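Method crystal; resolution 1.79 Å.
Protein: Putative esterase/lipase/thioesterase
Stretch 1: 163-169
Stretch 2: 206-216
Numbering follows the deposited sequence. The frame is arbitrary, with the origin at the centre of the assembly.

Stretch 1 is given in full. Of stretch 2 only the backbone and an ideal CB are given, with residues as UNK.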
ATOM      1  N   VAL A 163      -6.787   3.808  -7.922  1.00 10.57           N
ATOM      2  CA  VAL A 163      -6.012   3.790  -6.685  1.00 10.88           C
ATOM      3  C   VAL A 163      -6.947   3.297  -5.582  1.00 10.90           C
ATOM      4  O   VAL A 163      -7.994   3.926  -5.322  1.00 11.03           O
ATOM      5  CB  VAL A 163      -5.383   5.150  -6.286  1.00 10.27           C
ATOM      6  CG1 VAL A 163      -4.594   4.949  -5.002  1.00 13.64           C
ATOM      7  CG2 VAL A 163      -4.471   5.649  -7.372  1.00 13.47           C
ATOM      8  N   VAL A 164      -6.526   2.207  -4.922  1.00 11.92           N
ATOM      9  CA  VAL A 164      -7.302   1.534  -3.851  1.00  9.82           C
ATOM     10  C   VAL A 164      -6.460   1.404  -2.591  1.00 12.60           C
ATOM     11  O   VAL A 164      -5.765   0.389  -2.385  1.00  8.51           O
ATOM     12  CB  VAL A 164      -7.847   0.136  -4.279  1.00 11.50           C
ATOM     13  CG1 VAL A 164      -8.753  -0.461  -3.180  1.00 13.06           C
ATOM     14  CG2 VAL A 164      -8.608   0.252  -5.578  1.00 10.60           C
ATOM     15  N   PRO A 165      -6.507   2.435  -1.727  1.00  9.09           N
ATOM     16  CA  PRO A 165      -5.828   2.408  -0.420  1.00 11.61           C
ATOM     17  C   PRO A 165      -6.671   1.600   0.526  1.00 11.07           C
ATOM     18  O   PRO A 165      -7.868   1.881   0.682  1.00 11.80           O
ATOM     19  CB  PRO A 165      -5.885   3.879   0.021  1.00  8.71           C
ATOM     20  CG  PRO A 165      -6.234   4.649  -1.203  1.00 15.25           C
ATOM     21  CD  PRO A 165      -7.130   3.767  -1.939  1.00 12.27           C
ATOM     22  N   ILE A 166      -6.078   0.534   1.049  1.00 14.76           N
ATOM     23  CA  ILE A 166      -6.765  -0.391   1.880  1.00 10.96           C
ATOM     24  C   ILE A 166      -6.389  -0.015   3.318  1.00 14.30           C
ATOM     25  O   ILE A 166      -5.212  -0.084   3.704  1.00 13.69           O
ATOM     26  CB  ILE A 166      -6.318  -1.818   1.561  1.00 12.63           C
ATOM     27  CG1 ILE A 166      -6.536  -2.147   0.060  1.00  7.02           C
ATOM     28  CG2 ILE A 166      -7.050  -2.766   2.468  1.00 12.37           C
ATOM     29  CD1 ILE A 166      -5.750  -3.479  -0.425  1.00 13.69           C
ATOM     30  N   SER A 167      -7.379   0.408   4.099  1.00 13.62           N
ATOM     31  CA  SER A 167      -7.155   0.792   5.485  1.00 14.80           C
ATOM     32  C   SER A 167      -6.022   1.819   5.575  1.00 15.31           C
ATOM     33  O   SER A 167      -5.068   1.662   6.345  1.00 14.94           O
ATOM     34  CB  SER A 167      -6.833  -0.454   6.294  1.00 13.22           C
ATOM     35  OG  SER A 167      -7.759  -1.501   5.974  1.00 23.26           O
ATOM     36  N   PRO A 168      -6.151   2.930   4.812  1.00 16.10           N
ATOM     37  CA  PRO A 168      -5.081   3.909   4.792  1.00 15.49           C
ATOM     38  C   PRO A 168      -4.952   4.844   6.022  1.00 16.55           C
ATOM     39  O   PRO A 168      -5.904   5.074   6.793  1.00 13.73           O
ATOM     40  CB  PRO A 168      -5.478   4.803   3.611  1.00 16.84           C
ATOM     41  CG  PRO A 168      -7.010   4.767   3.666  1.00 11.05           C
ATOM     42  CD  PRO A 168      -7.268   3.300   3.917  1.00 12.32           C
ATOM     43  N   LEU A 169      -3.749   5.348   6.192  1.00 16.38           N
ATOM     44  CA  LEU A 169      -3.523   6.502   7.064  1.00 17.27           C
ATOM     45  C   LEU A 169      -3.618   7.728   6.147  1.00 16.44           C
ATOM     46  O   LEU A 169      -2.713   7.941   5.302  1.00 17.53           O
ATOM     47  CB  LEU A 169      -2.163   6.406   7.726  1.00 17.71           C
ATOM     48  CG  LEU A 169      -2.291   5.180   8.663  1.00 24.23           C
ATOM     49  CD1 LEU A 169      -1.080   4.347   8.806  1.00 22.82           C
ATOM     50  CD2 LEU A 169      -2.825   5.680  10.006  1.00 20.73           C
ATOM     51  N   UNK A 206      -9.665   6.738 -10.460  1.00 12.16           N
ATOM     52  CA  UNK A 206     -10.800   6.368  -9.628  1.00 13.00           C
ATOM     53  C   UNK A 206     -10.164   5.840  -8.339  1.00 12.56           C
ATOM     54  O   UNK A 206      -9.407   4.839  -8.350  1.00 12.31           O
ATOM     55  CB  UNK A 206     -11.714   5.341 -10.300  1.00 13.00           C
ATOM     56  N   UNK A 207     -10.497   6.500  -7.243  1.00 11.90           N
ATOM     57  CA  UNK A 207      -9.995   6.170  -5.943  1.00 11.56           C
ATOM     58  C   UNK A 207     -11.134   5.524  -5.133  1.00 10.76           C
ATOM     59  O   UNK A 207     -12.207   6.075  -5.026  1.00 10.78           O
ATOM     60  CB  UNK A 207      -9.436   7.412  -5.246  1.00 11.56           C
ATOM     61  N   UNK A 208     -10.838   4.377  -4.532  1.00 12.33           N
ATOM     62  CA  UNK A 208     -11.809   3.648  -3.713  1.00 13.35           C
ATOM     63  C   UNK A 208     -11.103   3.321  -2.395  1.00 13.84           C
ATOM     64  O   UNK A 208     -10.113   2.608  -2.394  1.00 13.96           O
ATOM     65  CB  UNK A 208     -12.315   2.386  -4.413  1.00 13.35           C
ATOM     66  N   UNK A 209     -11.608   3.871  -1.301  1.00 14.21           N
ATOM     67  CA  UNK A 209     -11.063   3.611   0.023  1.00 11.96           C
ATOM     68  C   UNK A 209     -11.752   2.361   0.554  1.00 14.01           C
ATOM     69  O   UNK A 209     -12.975   2.264   0.649  1.00 12.48           O
ATOM     70  CB  UNK A 209     -11.259   4.804   0.961  1.00 11.96           C
ATOM     71  N   UNK A 210     -10.928   1.380   0.861  1.00 13.93           N
ATOM     72  CA  UNK A 210     -11.399   0.062   1.257  1.00 14.14           C
ATOM     73  C   UNK A 210     -10.961  -0.153   2.690  1.00 15.46           C
ATOM     74  O   UNK A 210      -9.793  -0.128   3.000  1.00 13.89           O
ATOM     75  CB  UNK A 210     -10.866  -1.037   0.335  1.00 14.14           C
ATOM     76  N   UNK A 211     -11.905  -0.408   3.578  1.00 14.66           N
ATOM     77  CA  UNK A 211     -11.547  -0.592   4.984  1.00 15.77           C
ATOM     78  C   UNK A 211     -12.364  -1.701   5.620  1.00 16.30           C
ATOM     79  O   UNK A 211     -13.488  -1.923   5.239  1.00 15.27           O
ATOM     80  CB  UNK A 211     -11.743   0.711   5.761  1.00 15.77           C
ATOM     81  N   UNK A 212     -11.792  -2.401   6.586  1.00 16.74           N
ATOM     82  CA  UNK A 212     -12.515  -3.490   7.224  1.00 16.40           C
ATOM     83  C   UNK A 212     -13.527  -3.021   8.248  1.00 15.16           C
ATOM     84  O   UNK A 212     -13.246  -2.146   9.073  1.00 17.28           O
ATOM     85  CB  UNK A 212     -11.525  -4.446   7.892  1.00 16.40           C
ATOM     86  N   UNK A 213     -14.723  -3.601   8.182  1.00 15.20           N
ATOM     87  CA  UNK A 213     -15.822  -3.260   9.078  1.00 16.97           C
ATOM     88  C   UNK A 213     -15.563  -3.436  10.572  1.00 14.33           C
ATOM     89  O   UNK A 213     -16.094  -2.682  11.393  1.00 15.95           O
ATOM     90  CB  UNK A 213     -17.038  -4.107   8.698  1.00 16.97           C
ATOM     91  N   UNK A 214     -14.736  -4.407  10.901  1.00 16.67           N
ATOM     92  CA  UNK A 214     -14.380  -4.708  12.282  1.00 17.17           C
ATOM     93  C   UNK A 214     -13.083  -4.048  12.687  1.00 17.19           C
ATOM     94  O   UNK A 214     -12.488  -4.475  13.652  1.00 16.81           O
ATOM     95  CB  UNK A 214     -14.275  -6.221  12.486  1.00 17.17           C
ATOM     96  N   UNK A 215     -12.615  -3.026  11.955  1.00 16.72           N
ATOM     97  CA  UNK A 215     -11.344  -2.411  12.276  1.00 16.68           C
ATOM     98  C   UNK A 215     -11.453  -1.447  13.407  1.00 19.44           C
ATOM     99  O   UNK A 215     -12.560  -1.085  13.814  1.00 17.36           O
ATOM    100  CB  UNK A 215     -10.768  -1.700  11.050  1.00 16.68           C
ATOM    101  N   UNK A 216     -10.285  -1.040  13.913  1.00 17.48           N
ATOM    102  CA  UNK A 216     -10.188  -0.036  14.979  1.00 17.29           C
ATOM    103  C   UNK A 216     -10.940   1.207  14.544  1.00 18.24           C
ATOM    104  O   UNK A 216     -10.897   1.589  13.355  1.00 17.97           O
ATOM    105  CB  UNK A 216      -8.730   0.298  15.303  1.00 17.29           C
TER

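Residues 206-212 form a strand roughly parallel to 163-166, with 15° between their directions and the axes 4.8 Å apart at closest approach; backbone hydrogen bonds join the two, and side chains fill what remains. At position 206 the ideal CB has nothing of stretch 1 within 5.5 Å. Val-163 N bonds to the backbone O here, which makes no demand on the side chain, so almost any residue would serve. The residue is Lys-206, whose O accepts from Val-163 N at 2.8 Å while its extended side chain leads away.

Position 207 pairs with Val-163 on the same face of the sheet. Its ideal CB lies 3.8 Å from Val-163 O, with the Pro-165 ring within reach of a branched side chain. Extended backbone angles and apolar neighbours favour a beta-branched or other aliphatic residue. Val-207 fits: its CG1 lies 4.2 Å from Pro-165 CD, its CG2 4.3 Å from Val-163 CB.

At 208 the backbone N reaches Val-163 O (3.0 Å), so proline would forfeit a bond. CB points sideways, 4.4 Å from Val-164 CG2; valine, isoleucine or threonine would suit. It is Thr-208, which sets its CB against that methyl.

Position 209 also points sideways. Pro-165 O lies 4.5 Å from the ideal CB and Pro-168 CG 5.0 Å; a medium aliphatic side chain could pack on the proline ring. Val-209 places CG1 3.8 Å from Pro-168 CG.

Position 210 points toward stretch 1, its CB near Val-164 CG1 and Ile-166 CA. Its N donates to Pro-165 O (3.1 Å, nearly linear), which again disfavours proline, and its O accepts from Ser-167 N (2.7 Å). A large apolar or aromatic residue could cover these aliphatic groups. Trp-210 does so: CB meets Val-164 CG1 at 4.1 Å and CD1 meets Ile-166 CG2 at 4.2 Å, obliquely, before the end of the ring leads away.

At 211 CB is sideways, 4.6 Å from Ser-167 OG; beta-branched residues suit the extended backbone. Val-211 brings CG2 to 4.2 Å from Ser-167 OG.

Position 212 ends the strand, its ideal CB 5.2 Å from Ser-167 OG; its angles admit many residues. Gly-212 has no side chain. It opens a type I turn to 215, whose N bonds to Gly-212 O at 3.1 Å. Positions 213 and 214, out of reach, also admit many residues; they are Gly-213 and Ala-214.

Position 215 points toward stretch 1 from afar, so a long side chain is needed to reach the Ser-167 hydroxyl; glutamate or glutamine could accept there. Glu-215 OE2 takes the bond from Ser-167 OG at 2.6 Å and another from Gly-212 N at 2.9 Å, tying the turn to the loop after the first strand.

Position 216 is out of reach, so stretch 1 sets no preference; the residue is Arg-216, at the N-cap position just before a helix.

Stretch 2 206-216: KVTVWVGGAER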
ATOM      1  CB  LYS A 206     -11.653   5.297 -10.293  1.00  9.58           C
ATOM      2  CG  LYS A 206     -13.021   5.077  -9.633  1.00 22.00           C
ATOM      3  CD  LYS A 206     -13.815   4.024 -10.445  1.00 23.29           C
ATOM      4  CE  LYS A 206     -15.321   3.872 -10.098  1.00 25.52           C
ATOM      5  NZ  LYS A 206     -15.963   2.816 -11.049  1.00 29.36           N
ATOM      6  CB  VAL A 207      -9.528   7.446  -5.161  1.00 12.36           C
ATOM      7  CG1 VAL A 207      -8.992   7.020  -3.741  1.00 16.12           C
ATOM      8  CG2 VAL A 207      -8.467   8.194  -5.916  1.00 16.16           C
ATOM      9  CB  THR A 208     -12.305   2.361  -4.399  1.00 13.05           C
ATOM     10  OG1 THR A 208     -12.879   2.658  -5.688  1.00 13.80           O
ATOM     11  CG2 THR A 208     -13.384   1.677  -3.530  1.00 17.00           C
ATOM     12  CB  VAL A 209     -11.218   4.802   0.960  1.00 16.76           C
ATOM     13  CG1 VAL A 209     -10.505   4.519   2.299  1.00 11.13           C
ATOM     14  CG2 VAL A 209     -10.671   6.043   0.302  1.00 18.08           C
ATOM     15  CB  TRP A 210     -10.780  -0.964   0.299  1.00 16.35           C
ATOM     16  CG  TRP A 210     -11.322  -2.310   0.409  1.00 14.02           C
ATOM     17  CD1 TRP A 210     -11.124  -3.191   1.442  1.00 19.46           C
ATOM     18  CD2 TRP A 210     -12.210  -2.945  -0.503  1.00 14.12           C
ATOM     19  NE1 TRP A 210     -11.818  -4.340   1.201  1.00 17.94           N
ATOM     20  CE2 TRP A 210     -12.508  -4.213   0.024  1.00 15.37           C
ATOM     21  CE3 TRP A 210     -12.786  -2.564  -1.727  1.00 17.59           C
ATOM     22  CZ2 TRP A 210     -13.337  -5.135  -0.643  1.00 20.54           C
ATOM     23  CZ3 TRP A 210     -13.622  -3.462  -2.375  1.00 18.39           C
ATOM     24  CH2 TRP A 210     -13.872  -4.744  -1.840  1.00 19.14           C
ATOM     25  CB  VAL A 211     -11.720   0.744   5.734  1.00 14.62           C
ATOM     26  CG1 VAL A 211     -13.178   1.189   5.796  1.00 17.10           C
ATOM     27  CG2 VAL A 211     -11.117   0.672   7.122  1.00 12.07           C
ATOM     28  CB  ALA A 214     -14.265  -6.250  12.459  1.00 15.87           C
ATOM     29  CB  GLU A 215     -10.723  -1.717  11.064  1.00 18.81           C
ATOM     30  CG  GLU A 215     -10.092  -2.719  10.103  1.00 15.44           C
ATOM     31  CD  GLU A 215      -9.105  -2.070   9.124  1.00 17.82           C
ATOM     32  OE1 GLU A 215      -8.215  -1.336   9.608  1.00 19.91           O
ATOM     33  OE2 GLU A 215      -9.241  -2.307   7.891  1.00 18.78           O
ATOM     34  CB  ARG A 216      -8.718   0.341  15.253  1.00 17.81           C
ATOM     35  CG  ARG A 216      -7.778  -0.797  15.608  1.00 23.04           C
ATOM     36  CD  ARG A 216      -8.145  -1.395  16.942  1.00 23.38           C
ATOM     37  NE  ARG A 216      -7.894  -0.428  18.007  1.00 27.93           N
ATOM     38  CZ  ARG A 216      -8.669  -0.277  19.070  1.00 26.74           C
ATOM     39  NH1 ARG A 216      -8.360   0.609  19.979  1.00 23.18           N
ATOM     40  NH2 ARG A 216      -9.771  -0.995  19.221  1.00 27.52           N
TER
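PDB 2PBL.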